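PDB 3NGF: AP endonuclease, family 2 from Brucella melitensis biovar Abortus, which probably interconverts hydroxypyruvate and its isomer at a manganese site within a TIM barrel. Local coordinates for residues F20-F25 and R251-S256; G38-L43 and L62-F67; N153-P158 and A189-G194; D195-I200 and P229-V234. All coordinates share one frame; numbering follows the deposited sequence.

How the contacts relate
All four contacts belong to one TIM barrel, a closed sheet of eight parallel strands ringed by helices. Contact 2 pairs strands 39-41 and 63-68 in the barrel wall, about 10 Å from the chain's centre. Contact 1 brings together the loops after the first and last strands, 11-15 and 243-246, where the barrel closes; the 225 residues between its segments contain the other three. The centres of contacts 1 and 2 are about 17 Å apart, and F25 touches F42. Contacts 3 and 4, also about 17 Å apart, follow in series and meet where helix 186-192 gives way, after a short turn, to helix 196-202. Manganese ligands E150, D185, Q211 and E247 lie on or just after barrel strands.

Contact 1: F20-F25 and R251-S256; sequences FNEVPF and RGKTES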
loop_
_atom_site.group_PDB
_atom_site.type_symbol
_atom_site.label_atom_id
_atom_site.label_comp_id
_atom_site.label_asym_id
_atom_site.label_seq_id
_atom_site.Cartn_x
_atom_site.Cartn_y
_atom_site.Cartn_z
ATOM N N PHE A 20 -10.859 -3.695 11.926
ATOM C CA PHE A 20 -10.825 -3.733 13.382
ATOM C C PHE A 20 -11.023 -2.361 14.048
ATOM O O PHE A 20 -10.575 -2.145 15.184
ATOM C CB PHE A 20 -9.524 -4.399 13.860
ATOM C CG PHE A 20 -9.379 -5.806 13.398
ATOM C CD1 PHE A 20 -10.129 -6.810 13.967
ATOM C CD2 PHE A 20 -8.506 -6.126 12.371
ATOM C CE1 PHE A 20 -10.007 -8.108 13.538
ATOM C CE2 PHE A 20 -8.367 -7.410 11.940
ATOM C CZ PHE A 20 -9.123 -8.419 12.530
ATOM N N ASN A 21 -11.769 -1.466 13.384
ATOM C CA ASN A 21 -11.999 -0.116 13.910
ATOM C C ASN A 21 -13.004 -0.100 15.064
ATOM O O ASN A 21 -13.318 0.958 15.629
ATOM C CB ASN A 21 -12.456 0.846 12.811
ATOM C CG ASN A 21 -11.340 1.309 11.910
ATOM O OD1 ASN A 21 -10.282 0.652 11.740
ATOM N ND2 ASN A 21 -11.569 2.472 11.298
ATOM N N GLU A 22 -13.493 -1.281 15.431
ATOM C CA GLU A 22 -14.313 -1.447 16.625
ATOM C C GLU A 22 -13.507 -1.155 17.889
ATOM O O GLU A 22 -14.090 -0.873 18.944
ATOM C CB GLU A 22 -14.883 -2.867 16.700
ATOM C CG GLU A 22 -15.925 -3.209 15.622
ATOM C CD GLU A 22 -15.356 -3.676 14.247
ATOM O OE1 GLU A 22 -14.169 -3.979 14.093
ATOM O OE2 GLU A 22 -16.148 -3.754 13.293
ATOM N N VAL A 23 -12.176 -1.221 17.783
ATOM C CA VAL A 23 -11.286 -0.922 18.908
ATOM C C VAL A 23 -10.251 0.129 18.491
ATOM O O VAL A 23 -10.022 0.323 17.291
ATOM C CB VAL A 23 -10.601 -2.200 19.466
ATOM C CG1 VAL A 23 -11.665 -3.209 19.961
ATOM C CG2 VAL A 23 -9.654 -2.836 18.440
ATOM N N PRO A 24 -9.620 0.807 19.475
ATOM C CA PRO A 24 -8.548 1.761 19.155
ATOM C C PRO A 24 -7.340 1.060 18.525
ATOM O O PRO A 24 -7.167 -0.149 18.669
ATOM C CB PRO A 24 -8.180 2.367 20.526
ATOM C CG PRO A 24 -9.276 1.989 21.461
ATOM C CD PRO A 24 -9.807 0.682 20.933
ATOM N N PHE A 25 -6.527 1.834 17.824
ATOM C CA PHE A 25 -5.453 1.327 16.982
ATOM C C PHE A 25 -4.551 0.291 17.653
ATOM O O PHE A 25 -4.331 -0.794 17.113
ATOM C CB PHE A 25 -4.618 2.509 16.493
ATOM C CG PHE A 25 -3.434 2.119 15.618
ATOM C CD1 PHE A 25 -3.620 1.611 14.341
ATOM C CD2 PHE A 25 -2.137 2.302 16.076
ATOM C CE1 PHE A 25 -2.536 1.273 13.543
ATOM C CE2 PHE A 25 -1.057 1.969 15.288
ATOM C CZ PHE A 25 -1.268 1.442 14.009
ATOM N N ARG A 251 -18.190 -4.611 5.991
ATOM C CA ARG A 251 -19.647 -4.370 5.941
ATOM C C ARG A 251 -20.228 -4.056 7.311
ATOM O O ARG A 251 -21.015 -3.119 7.473
ATOM C CB ARG A 251 -20.373 -5.603 5.401
ATOM C CG ARG A 251 -20.404 -5.737 3.902
ATOM C CD ARG A 251 -21.244 -6.957 3.512
ATOM N NE ARG A 251 -20.622 -8.191 3.992
ATOM C CZ ARG A 251 -19.733 -8.922 3.323
ATOM N NH1 ARG A 251 -19.358 -8.590 2.093
ATOM N NH2 ARG A 251 -19.208 -10.010 3.887
ATOM N N GLY A 252 -19.873 -4.879 8.286
ATOM C CA GLY A 252 -20.337 -4.705 9.649
ATOM C C GLY A 252 -19.176 -4.886 10.602
ATOM O O GLY A 252 -18.137 -4.249 10.446
ATOM N N LYS A 253 -19.361 -5.753 11.593
ATOM C CA LYS A 253 -18.288 -6.086 12.530
ATOM C C LYS A 253 -17.172 -6.791 11.766
ATOM O O LYS A 253 -17.444 -7.699 10.993
ATOM C CB LYS A 253 -18.813 -7.008 13.626
ATOM C CG LYS A 253 -17.763 -7.433 14.646
ATOM C CD LYS A 253 -18.393 -8.315 15.726
ATOM C CE LYS A 253 -17.389 -8.684 16.805
ATOM N NZ LYS A 253 -16.824 -7.452 17.420
ATOM N N THR A 254 -15.915 -6.407 12.013
ATOM C CA THR A 254 -14.801 -6.948 11.251
ATOM C C THR A 254 -14.798 -8.491 11.236
ATOM O O THR A 254 -14.743 -9.088 10.154
ATOM C CB THR A 254 -13.430 -6.435 11.775
ATOM O OG1 THR A 254 -13.378 -5.002 11.699
ATOM C CG2 THR A 254 -12.301 -7.004 10.969
ATOM N N GLU A 255 -14.863 -9.124 12.410
ATOM C CA GLU A 255 -14.736 -10.598 12.500
ATOM C C GLU A 255 -15.941 -11.343 11.905
ATOM O O GLU A 255 -15.810 -12.489 11.466
ATOM C CB GLU A 255 -14.522 -11.091 13.938
ATOM C CG GLU A 255 -13.128 -10.816 14.545
ATOM C CD GLU A 255 -13.042 -9.472 15.277
ATOM O OE1 GLU A 255 -13.877 -8.581 14.978
ATOM O OE2 GLU A 255 -12.142 -9.318 16.146
ATOM N N SER A 256 -17.105 -10.704 11.883
ATOM C CA SER A 256 -18.275 -11.327 11.278
ATOM C C SER A 256 -18.155 -11.466 9.764
ATOM O O SER A 256 -18.897 -12.245 9.142
ATOM C CB SER A 256 -19.541 -10.538 11.601
ATOM O OG SER A 256 -19.703 -10.444 13.005
HETATM O O HOH W 1 -12.969 -1.672 10.818
HETATM O O HOH W 2 -13.273 -6.024 16.023
#
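With OG1 of T254 anti to its carbonyl carbon (chi1 -59°) and CG2 anti to its backbone N, the two branches of this threonine divide the work against F20 and E22. OG1 serves the polar side: it accepts from F20 N at 2.8 Å and donates to E22 OE1 at 2.7 Å, meeting the syn lone pair of that oxygen. The second carboxylate oxygen, E22 OE2, takes T254 N at 3.0 Å from above the carboxylate plane, so both oxygens of one glutamate grip one threonine. A bend at chi2 (84°) carries CD of E22 round to this position. F20 and E22 both belong to a type I turn, F20-V23, in the loop that follows the first strand of the TIM barrel, while 251-256 follows the last strand; the contact thus bridges the loops where the barrel closes. The methyl branch serves the apolar side. T254 CG2 sits over the centre of the F20 ring, 3.6 Å from its centroid, a CH-pi contact; threonine suits the place because it offers a methyl beside its hydroxyl. At the ring's edge, in its plane, E255 OE2 lies 3.6 Å from F20 CE1, with the carboxylate turned 86° from the ring. The F20 side chain also touches R28 and L31 of helix 25-34. Water 2 donates to both E22 OE1 and E255 OE1, bridging two like charges at the exposed margin.

Contact 2: G38-L43 and L62-F67; sequences GGVEFL and LTQVLF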
loop_
_atom_site.group_PDB
_atom_site.type_symbol
_atom_site.label_atom_id
_atom_site.label_comp_id
_atom_site.label_asym_id
_atom_site.label_seq_id
_atom_site.Cartn_x
_atom_site.Cartn_y
_atom_site.Cartn_z
ATOM N N GLY A 38 -1.074 -13.285 9.949
ATOM C CA GLY A 38 0.354 -13.294 10.304
ATOM C C GLY A 38 1.040 -11.986 9.955
ATOM O O GLY A 38 2.181 -11.744 10.374
ATOM N N GLY A 39 0.361 -11.146 9.179
ATOM C CA GLY A 39 0.908 -9.858 8.758
ATOM C C GLY A 39 -0.108 -8.751 8.878
ATOM O O GLY A 39 -1.328 -9.003 8.836
ATOM N N VAL A 40 0.387 -7.519 9.040
ATOM C CA VAL A 40 -0.469 -6.347 9.072
ATOM C C VAL A 40 0.129 -5.210 8.226
ATOM O O VAL A 40 1.338 -5.174 7.960
ATOM C CB VAL A 40 -0.729 -5.830 10.502
ATOM C CG1 VAL A 40 -1.499 -6.871 11.328
ATOM C CG2 VAL A 40 0.581 -5.451 11.195
ATOM N N GLU A 41 -0.738 -4.294 7.843
ATOM C CA GLU A 41 -0.353 -3.035 7.192
ATOM C C GLU A 41 -1.206 -1.934 7.786
ATOM O O GLU A 41 -2.249 -2.211 8.393
ATOM C CB GLU A 41 -0.548 -3.111 5.684
ATOM C CG GLU A 41 -2.001 -3.296 5.220
ATOM C CD GLU A 41 -2.137 -3.354 3.712
ATOM O OE1 GLU A 41 -1.183 -3.800 3.031
ATOM O OE2 GLU A 41 -3.223 -2.952 3.205
ATOM N N PHE A 42 -0.811 -0.684 7.558
ATOM C CA PHE A 42 -1.642 0.458 7.917
ATOM C C PHE A 42 -1.060 1.672 7.219
ATOM O O PHE A 42 -0.003 1.556 6.609
ATOM C CB PHE A 42 -1.762 0.680 9.454
ATOM C CG PHE A 42 -0.473 0.496 10.202
ATOM C CD1 PHE A 42 0.541 1.436 10.091
ATOM C CD2 PHE A 42 -0.268 -0.615 10.991
ATOM C CE1 PHE A 42 1.760 1.263 10.779
ATOM C CE2 PHE A 42 0.936 -0.782 11.682
ATOM C CZ PHE A 42 1.928 0.134 11.586
ATOM N N LEU A 43 -1.731 2.819 7.255
ATOM C CA LEU A 43 -1.224 3.973 6.518
ATOM C C LEU A 43 -0.067 4.648 7.245
ATOM O O LEU A 43 1.072 4.658 6.748
ATOM C CB LEU A 43 -2.358 4.960 6.226
ATOM C CG LEU A 43 -3.200 4.492 5.042
ATOM C CD1 LEU A 43 -4.087 3.364 5.434
ATOM C CD2 LEU A 43 -4.004 5.647 4.420
ATOM N N LEU A 62 3.482 -10.852 14.595
ATOM C CA LEU A 62 3.020 -10.258 13.346
ATOM C C LEU A 62 4.177 -9.638 12.577
ATOM O O LEU A 62 5.104 -9.116 13.181
ATOM C CB LEU A 62 2.019 -9.145 13.627
ATOM C CG LEU A 62 0.640 -9.526 14.167
ATOM C CD1 LEU A 62 -0.117 -8.256 14.641
ATOM C CD2 LEU A 62 -0.176 -10.285 13.106
ATOM N N THR A 63 4.103 -9.718 11.258
ATOM C CA THR A 63 5.035 -9.047 10.348
ATOM C C THR A 63 4.412 -7.741 9.885
ATOM O O THR A 63 3.235 -7.707 9.493
ATOM C CB THR A 63 5.270 -9.915 9.114
ATOM O OG1 THR A 63 5.928 -11.123 9.508
ATOM C CG2 THR A 63 6.066 -9.155 8.030
ATOM N N GLN A 64 5.208 -6.676 9.871
ATOM C CA GLN A 64 4.785 -5.403 9.301
ATOM C C GLN A 64 5.077 -5.440 7.805
ATOM O O GLN A 64 6.243 -5.492 7.397
ATOM C CB GLN A 64 5.534 -4.226 9.937
ATOM C CG GLN A 64 4.995 -2.857 9.456
ATOM C CD GLN A 64 3.598 -2.546 9.979
ATOM O OE1 GLN A 64 3.318 -2.784 11.148
ATOM N NE2 GLN A 64 2.728 -1.951 9.128
ATOM N N VAL A 65 4.022 -5.470 6.994
ATOM C CA VAL A 65 4.180 -5.693 5.546
ATOM C C VAL A 65 4.359 -4.393 4.774
ATOM O O VAL A 65 5.086 -4.361 3.762
ATOM C CB VAL A 65 2.975 -6.479 5.027
ATOM C CG1 VAL A 65 2.966 -6.564 3.530
ATOM C CG2 VAL A 65 2.955 -7.897 5.718
ATOM N N LEU A 66 3.727 -3.327 5.245
ATOM C CA LEU A 66 3.664 -2.067 4.489
ATOM C C LEU A 66 3.220 -0.939 5.400
ATOM O O LEU A 66 2.407 -1.147 6.302
ATOM C CB LEU A 66 2.658 -2.198 3.322
ATOM C CG LEU A 66 2.412 -0.909 2.497
ATOM C CD1 LEU A 66 3.517 -0.752 1.509
ATOM C CD2 LEU A 66 1.040 -0.925 1.806
ATOM N N PHE A 67 3.751 0.257 5.169
ATOM C CA PHE A 67 3.094 1.494 5.583
ATOM C C PHE A 67 3.558 2.649 4.687
ATOM O O PHE A 67 4.376 2.457 3.765
ATOM C CB PHE A 67 3.246 1.803 7.081
ATOM C CG PHE A 67 4.680 1.958 7.546
ATOM C CD1 PHE A 67 5.281 3.227 7.550
ATOM C CD2 PHE A 67 5.418 0.851 7.946
ATOM C CE1 PHE A 67 6.613 3.394 7.982
ATOM C CE2 PHE A 67 6.711 0.988 8.386
ATOM C CZ PHE A 67 7.318 2.254 8.406
HETATM O O HOH W 3 4.410 -13.256 10.834
#
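V40 and T63 carry the backbone bonding of this parallel strand pair: V40 N gives its hydrogen to T63 O at 2.9 Å, and V40 O receives V65 N at 2.9 Å in a nearly straight bond. G38 O takes T63 N and also a water that reaches T63 OG1. Farther on the bonding weakens, F42 N to L66 O being 3.5 Å. Glycine suits position 39 because a side chain there would run into CG2 of V65; G39 CA also makes a CA-H...O contact with T63 O at 3.3 Å.

Apolar contacts lie on the side facing the helices. V40 CG1 meets L62 CD1 at 3.8 Å, the two side chains crossing at about a right angle, and both touch L57 of helix 50-59.

The polar and aromatic contact centres on Q64. Its NE2 stands 3.3 Å above the F42 ring plane, offset toward the rim, with amide and ring planes 57° apart. The same NE2 donates to L66 O at 3.0 Å, which helps orient the amide, L66 O lying in its plane. Q64 OE1, 3.2 Å from F42 CE2, is buried and has no hydrogen-bonding partner in the model.

On the other face, E41 extends fully beyond CG (chi2 180°) beside L66. Its carboxylate is bonded by H209, N15 and Q211, the last a manganese ligand, making E41 a second-shell residue. The two strands and helix 50-59 form a beta-alpha-beta unit of the TIM barrel.

Contact 3: N153-P158 and A189-G194; sequences NTRNMP and AQIMDG
N153 meets both I191 and M192, T154 meets M192, and R155 meets I191. M192 lies against N153 CB and the start of T154: its CG rests 3.5 Å from that CB, a bend at chi2 (-53°) brings SD to 3.5 Å from T154 N, and chi3 (-58°) turns CE toward T154 OG1 and CG2. That N-H points to the sulfur in a weak hydrogen bond, a role that suits a soft, polarisable acceptor. T154 crosses the methionine at about a right angle, while its OG1 also bonds a glycerol molecule that is probably left from crystallisation.

I191 projects from the preceding helical position and touches the amide of N153 and the guanidinium of R155. It passes N153 obliquely, CD1 lying 3.8 Å from ND2. R155 crosses it at about a right angle: NH1 is 3.6 Å from I191 CG1, and I191 CG2 lies over one face of the guanidinium. A branched aliphatic chain gives this flat cation an apolar surface to rest on without competing for its N-H groups.

Three bonds within the loop hold the N153 amide. OD1 accepts from R155 N and N156 N, both at 2.8 Å, and ND2 donates to N156 OD1 at 3.0 Å along a nearly straight path (175°) as well as to H188 outside the segments. Y187 OH donates to N156 OD1. Such double acceptance by OD1 is an Asx turn within an Asx motif, here shaping the loop after barrel strand 146-149 beside helix 186-192, with the N153 side chain about 8 Å from the manganese ion.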
loop_
_atom_site.group_PDB
_atom_site.type_symbol
_atom_site.label_atom_id
_atom_site.label_comp_id
_atom_site.label_asym_id
_atom_site.label_seq_id
_atom_site.Cartn_x
_atom_site.Cartn_y
_atom_site.Cartn_z
ATOM N N ASN A 153 -7.685 5.927 -7.726
ATOM C CA ASN A 153 -8.723 6.127 -8.729
ATOM C C ASN A 153 -9.301 7.526 -8.567
ATOM O O ASN A 153 -9.194 8.126 -7.494
ATOM C CB ASN A 153 -9.785 5.024 -8.635
ATOM C CG ASN A 153 -10.766 5.245 -7.505
ATOM O OD1 ASN A 153 -11.671 6.097 -7.599
ATOM N ND2 ASN A 153 -10.627 4.457 -6.437
ATOM N N THR A 154 -9.936 8.026 -9.626
ATOM C CA THR A 154 -10.362 9.424 -9.708
ATOM C C THR A 154 -11.717 9.691 -9.040
ATOM O O THR A 154 -12.144 10.844 -8.897
ATOM C CB THR A 154 -10.428 9.875 -11.186
ATOM O OG1 THR A 154 -11.242 8.966 -11.925
ATOM C CG2 THR A 154 -9.044 9.885 -11.808
ATOM N N ARG A 155 -12.404 8.629 -8.632
ATOM C CA ARG A 155 -13.622 8.780 -7.884
ATOM C C ARG A 155 -13.313 8.995 -6.424
ATOM O O ARG A 155 -13.840 9.919 -5.787
ATOM C CB ARG A 155 -14.513 7.552 -8.065
ATOM C CG ARG A 155 -15.779 7.615 -7.253
ATOM C CD ARG A 155 -16.872 6.704 -7.803
ATOM N NE ARG A 155 -16.520 5.291 -7.807
ATOM C CZ ARG A 155 -16.457 4.491 -8.885
ATOM N NH1 ARG A 155 -16.153 3.206 -8.730
ATOM N NH2 ARG A 155 -16.711 4.939 -10.114
ATOM N N ASN A 156 -12.448 8.152 -5.874
ATOM C CA ASN A 156 -12.050 8.291 -4.470
ATOM C C ASN A 156 -10.978 9.347 -4.214
ATOM O O ASN A 156 -10.968 9.917 -3.137
ATOM C CB ASN A 156 -11.579 6.951 -3.896
ATOM C CG ASN A 156 -12.720 5.960 -3.727
ATOM O OD1 ASN A 156 -12.633 4.831 -4.177
ATOM N ND2 ASN A 156 -13.824 6.407 -3.110
ATOM N N MET A 157 -10.089 9.605 -5.182
ATOM C CA MET A 157 -9.014 10.593 -5.018
ATOM C C MET A 157 -8.898 11.502 -6.251
ATOM O O MET A 157 -7.909 11.446 -6.986
ATOM C CB MET A 157 -7.679 9.888 -4.736
ATOM C CG MET A 157 -6.666 10.752 -3.944
ATOM S SD MET A 157 -7.181 11.154 -2.248
ATOM C CE MET A 157 -6.833 9.599 -1.405
ATOM N N PRO A 158 -9.922 12.344 -6.491
ATOM C CA PRO A 158 -9.855 13.197 -7.683
ATOM C C PRO A 158 -8.626 14.100 -7.655
ATOM O O PRO A 158 -8.303 14.661 -6.615
ATOM C CB PRO A 158 -11.149 14.032 -7.626
ATOM C CG PRO A 158 -11.769 13.766 -6.305
ATOM C CD PRO A 158 -11.123 12.578 -5.677
ATOM N N ALA A 189 -7.382 -0.692 -9.580
ATOM C CA ALA A 189 -7.079 -1.181 -10.930
ATOM C C ALA A 189 -8.377 -1.530 -11.650
ATOM O O ALA A 189 -8.529 -1.239 -12.837
ATOM C CB ALA A 189 -6.184 -2.398 -10.872
ATOM N N GLN A 190 -9.321 -2.130 -10.928
ATOM C CA GLN A 190 -10.614 -2.464 -11.554
ATOM C C GLN A 190 -11.465 -1.238 -11.931
ATOM O O GLN A 190 -12.179 -1.260 -12.951
ATOM C CB GLN A 190 -11.379 -3.429 -10.639
ATOM C CG GLN A 190 -12.785 -3.819 -11.086
ATOM C CD GLN A 190 -12.844 -4.375 -12.498
ATOM O OE1 GLN A 190 -11.823 -4.768 -13.088
ATOM N NE2 GLN A 190 -14.056 -4.412 -13.057
ATOM N N ILE A 191 -11.424 -0.198 -11.101
ATOM C CA ILE A 191 -12.173 1.033 -11.317
ATOM C C ILE A 191 -11.601 1.826 -12.502
ATOM O O ILE A 191 -12.367 2.344 -13.318
ATOM C CB ILE A 191 -12.262 1.897 -10.019
ATOM C CG1 ILE A 191 -13.128 1.182 -8.986
ATOM C CG2 ILE A 191 -12.804 3.295 -10.271
ATOM C CD1 ILE A 191 -13.012 1.739 -7.571
ATOM N N MET A 192 -10.273 1.906 -12.594
ATOM C CA MET A 192 -9.617 2.753 -13.609
ATOM C C MET A 192 -9.246 2.051 -14.919
ATOM O O MET A 192 -9.296 2.681 -15.999
ATOM C CB MET A 192 -8.348 3.368 -13.011
ATOM C CG MET A 192 -8.604 4.300 -11.844
ATOM S SD MET A 192 -9.793 5.595 -12.205
ATOM C CE MET A 192 -9.027 6.427 -13.617
ATOM N N ASP A 193 -8.873 0.775 -14.846
ATOM C CA ASP A 193 -8.224 0.074 -15.964
ATOM C C ASP A 193 -8.969 -1.173 -16.457
ATOM O O ASP A 193 -9.145 -1.366 -17.667
ATOM C CB ASP A 193 -6.784 -0.310 -15.570
ATOM C CG ASP A 193 -5.857 0.898 -15.464
ATOM O OD1 ASP A 193 -5.998 1.811 -16.283
ATOM O OD2 ASP A 193 -4.998 0.960 -14.541
ATOM N N GLY A 194 -9.376 -2.033 -15.533
ATOM C CA GLY A 194 -9.975 -3.312 -15.871
ATOM C C GLY A 194 -8.989 -4.322 -16.441
ATOM O O GLY A 194 -7.780 -4.200 -16.249
#

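Contact 4: D195-I200 and P229-V234; sequences DLTRLI and PYLFSV
T197 faces Y230 and V234 across two neighbouring barrel helices, and its side chain can be followed outward from CB, where it forks. With OG1 anti to the carbonyl carbon (chi1 -59°), the hydroxyl branch reaches the edge of the Y230 ring and lies in its plane, 3.2 Å from CE2. The methyl branch, CG2, goes to V234, 4.0 Å from CG2 of that valine, and also lies 3.9 Å from Y230 OH. Threonine suits this border position: its methyl joins the apolar side while its oxygen faces a polarised aromatic edge.

One turn on, I200 carries the apolar contact deeper. Its CG2 approaches V234 CG1 at 3.9 Å as the two side chains pass obliquely, branched residues giving broad, stiff surfaces. L196, one residue before T197, meets L231, CD1 to CD1 at 4.1 Å, and both leucines also touch L226 of the intervening loop. I200 also touches F207 of strand 207-212, and F232 of the second helix touches I212 of the same strand, so both helices meet the barrel wall.

The segment axes come within 10.5 Å and run nearly parallel, at 19°, as expected of successive helices on the outside of a TIM barrel. No hydrogen bond joins the two segments; their association rests on van der Waals contact among leucine, isoleucine and valine, with the threonine hydroxyl and tyrosine ring along its more exposed side.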
loop_
_atom_site.group_PDB
_atom_site.type_symbol
_atom_site.label_atom_id
_atom_site.label_comp_id
_atom_site.label_asym_id
_atom_site.label_seq_id
_atom_site.Cartn_x
_atom_site.Cartn_y
_atom_site.Cartn_z
ATOM N N ASP A 195 -9.505 -5.355 -17.109
ATOM C CA ASP A 195 -8.678 -6.398 -17.761
ATOM C C ASP A 195 -7.611 -6.942 -16.810
ATOM O O ASP A 195 -6.429 -7.023 -17.159
ATOM C CB ASP A 195 -7.992 -5.822 -19.020
ATOM C CG ASP A 195 -7.573 -6.874 -20.020
ATOM O OD1 ASP A 195 -8.108 -8.011 -20.037
ATOM O OD2 ASP A 195 -6.708 -6.545 -20.861
ATOM N N LEU A 196 -8.042 -7.354 -15.626
ATOM C CA LEU A 196 -7.101 -7.571 -14.525
ATOM C C LEU A 196 -6.194 -8.778 -14.687
ATOM O O LEU A 196 -5.028 -8.712 -14.302
ATOM C CB LEU A 196 -7.841 -7.660 -13.194
ATOM C CG LEU A 196 -8.710 -6.476 -12.780
ATOM C CD1 LEU A 196 -9.333 -6.758 -11.407
ATOM C CD2 LEU A 196 -7.978 -5.132 -12.769
ATOM N N THR A 197 -6.692 -9.874 -15.260
ATOM C CA THR A 197 -5.858 -11.069 -15.449
ATOM C C THR A 197 -4.687 -10.783 -16.374
ATOM O O THR A 197 -3.509 -11.035 -16.031
ATOM C CB THR A 197 -6.660 -12.250 -15.967
ATOM O OG1 THR A 197 -7.690 -12.545 -15.027
ATOM C CG2 THR A 197 -5.764 -13.492 -16.153
ATOM N N ARG A 198 -5.007 -10.178 -17.508
ATOM C CA ARG A 198 -3.989 -9.811 -18.491
ATOM C C ARG A 198 -3.113 -8.662 -18.012
ATOM O O ARG A 198 -1.910 -8.621 -18.318
ATOM C CB ARG A 198 -4.663 -9.525 -19.846
ATOM C CG ARG A 198 -5.303 -10.770 -20.446
ATOM C CD ARG A 198 -4.286 -11.815 -20.880
ATOM N NE ARG A 198 -4.969 -12.897 -21.590
ATOM C CZ ARG A 198 -5.228 -14.105 -21.105
ATOM N NH1 ARG A 198 -4.807 -14.481 -19.902
ATOM N NH2 ARG A 198 -5.903 -14.966 -21.861
ATOM N N LEU A 199 -3.670 -7.786 -17.170
ATOM C CA LEU A 199 -2.886 -6.712 -16.583
ATOM C C LEU A 199 -1.818 -7.273 -15.620
ATOM O O LEU A 199 -0.642 -6.888 -15.689
ATOM C CB LEU A 199 -3.783 -5.774 -15.804
ATOM C CG LEU A 199 -3.182 -4.522 -15.197
ATOM C CD1 LEU A 199 -2.568 -3.634 -16.272
ATOM C CD2 LEU A 199 -4.261 -3.731 -14.366
ATOM N N ILE A 200 -2.252 -8.168 -14.728
ATOM C CA ILE A 200 -1.354 -8.842 -13.773
ATOM C C ILE A 200 -0.238 -9.540 -14.504
ATOM O O ILE A 200 0.941 -9.424 -14.113
ATOM C CB ILE A 200 -2.107 -9.851 -12.849
ATOM C CG1 ILE A 200 -3.038 -9.081 -11.899
ATOM C CG2 ILE A 200 -1.106 -10.718 -12.073
ATOM C CD1 ILE A 200 -4.019 -9.957 -11.079
ATOM N N PRO A 229 -11.362 -15.208 -5.569
ATOM C CA PRO A 229 -10.645 -16.491 -5.585
ATOM C C PRO A 229 -9.921 -16.786 -6.906
ATOM O O PRO A 229 -8.815 -17.345 -6.907
ATOM C CB PRO A 229 -11.745 -17.514 -5.289
ATOM C CG PRO A 229 -12.748 -16.744 -4.459
ATOM C CD PRO A 229 -12.685 -15.319 -4.933
ATOM N N TYR A 230 -10.524 -16.398 -8.024
ATOM C CA TYR A 230 -9.870 -16.562 -9.311
ATOM C C TYR A 230 -8.621 -15.714 -9.378
ATOM O O TYR A 230 -7.567 -16.179 -9.848
ATOM C CB TYR A 230 -10.786 -16.164 -10.466
ATOM C CG TYR A 230 -10.077 -16.229 -11.803
ATOM C CD1 TYR A 230 -9.832 -17.442 -12.404
ATOM C CD2 TYR A 230 -9.630 -15.071 -12.449
ATOM C CE1 TYR A 230 -9.200 -17.513 -13.611
ATOM C CE2 TYR A 230 -8.976 -15.143 -13.670
ATOM C CZ TYR A 230 -8.761 -16.352 -14.239
ATOM O OH TYR A 230 -8.134 -16.472 -15.473
ATOM N N LEU A 231 -8.741 -14.469 -8.915
ATOM C CA LEU A 231 -7.624 -13.527 -8.975
ATOM C C LEU A 231 -6.483 -14.018 -8.063
ATOM O O LEU A 231 -5.318 -13.881 -8.411
ATOM C CB LEU A 231 -8.099 -12.118 -8.596
ATOM C CG LEU A 231 -8.969 -11.411 -9.651
ATOM C CD1 LEU A 231 -9.580 -10.133 -9.055
ATOM C CD2 LEU A 231 -8.180 -11.078 -10.914
ATOM N N PHE A 232 -6.811 -14.602 -6.907
ATOM C CA PHE A 232 -5.767 -15.234 -6.067
ATOM C C PHE A 232 -5.020 -16.312 -6.842
ATOM O O PHE A 232 -3.801 -16.452 -6.701
ATOM C CB PHE A 232 -6.328 -15.857 -4.778
ATOM C CG PHE A 232 -7.075 -14.902 -3.886
ATOM C CD1 PHE A 232 -6.857 -13.528 -3.924
ATOM C CD2 PHE A 232 -8.003 -15.396 -2.983
ATOM C CE1 PHE A 232 -7.570 -12.689 -3.110
ATOM C CE2 PHE A 232 -8.717 -14.552 -2.162
ATOM C CZ PHE A 232 -8.496 -13.199 -2.220
ATOM N N SER A 233 -5.734 -17.051 -7.692
ATOM C CA SER A 233 -5.123 -18.146 -8.447
ATOM C C SER A 233 -4.214 -17.572 -9.535
ATOM O O SER A 233 -3.167 -18.163 -9.840
ATOM C CB SER A 233 -6.174 -19.118 -9.024
ATOM O OG SER A 233 -6.822 -18.577 -10.164
ATOM N N VAL A 234 -4.565 -16.385 -10.039
ATOM C CA VAL A 234 -3.744 -15.692 -11.043
ATOM C C VAL A 234 -2.420 -15.253 -10.397
ATOM O O VAL A 234 -1.342 -15.455 -10.977
ATOM C CB VAL A 234 -4.483 -14.478 -11.674
ATOM C CG1 VAL A 234 -3.590 -13.713 -12.645
ATOM C CG2 VAL A 234 -5.802 -14.934 -12.405
#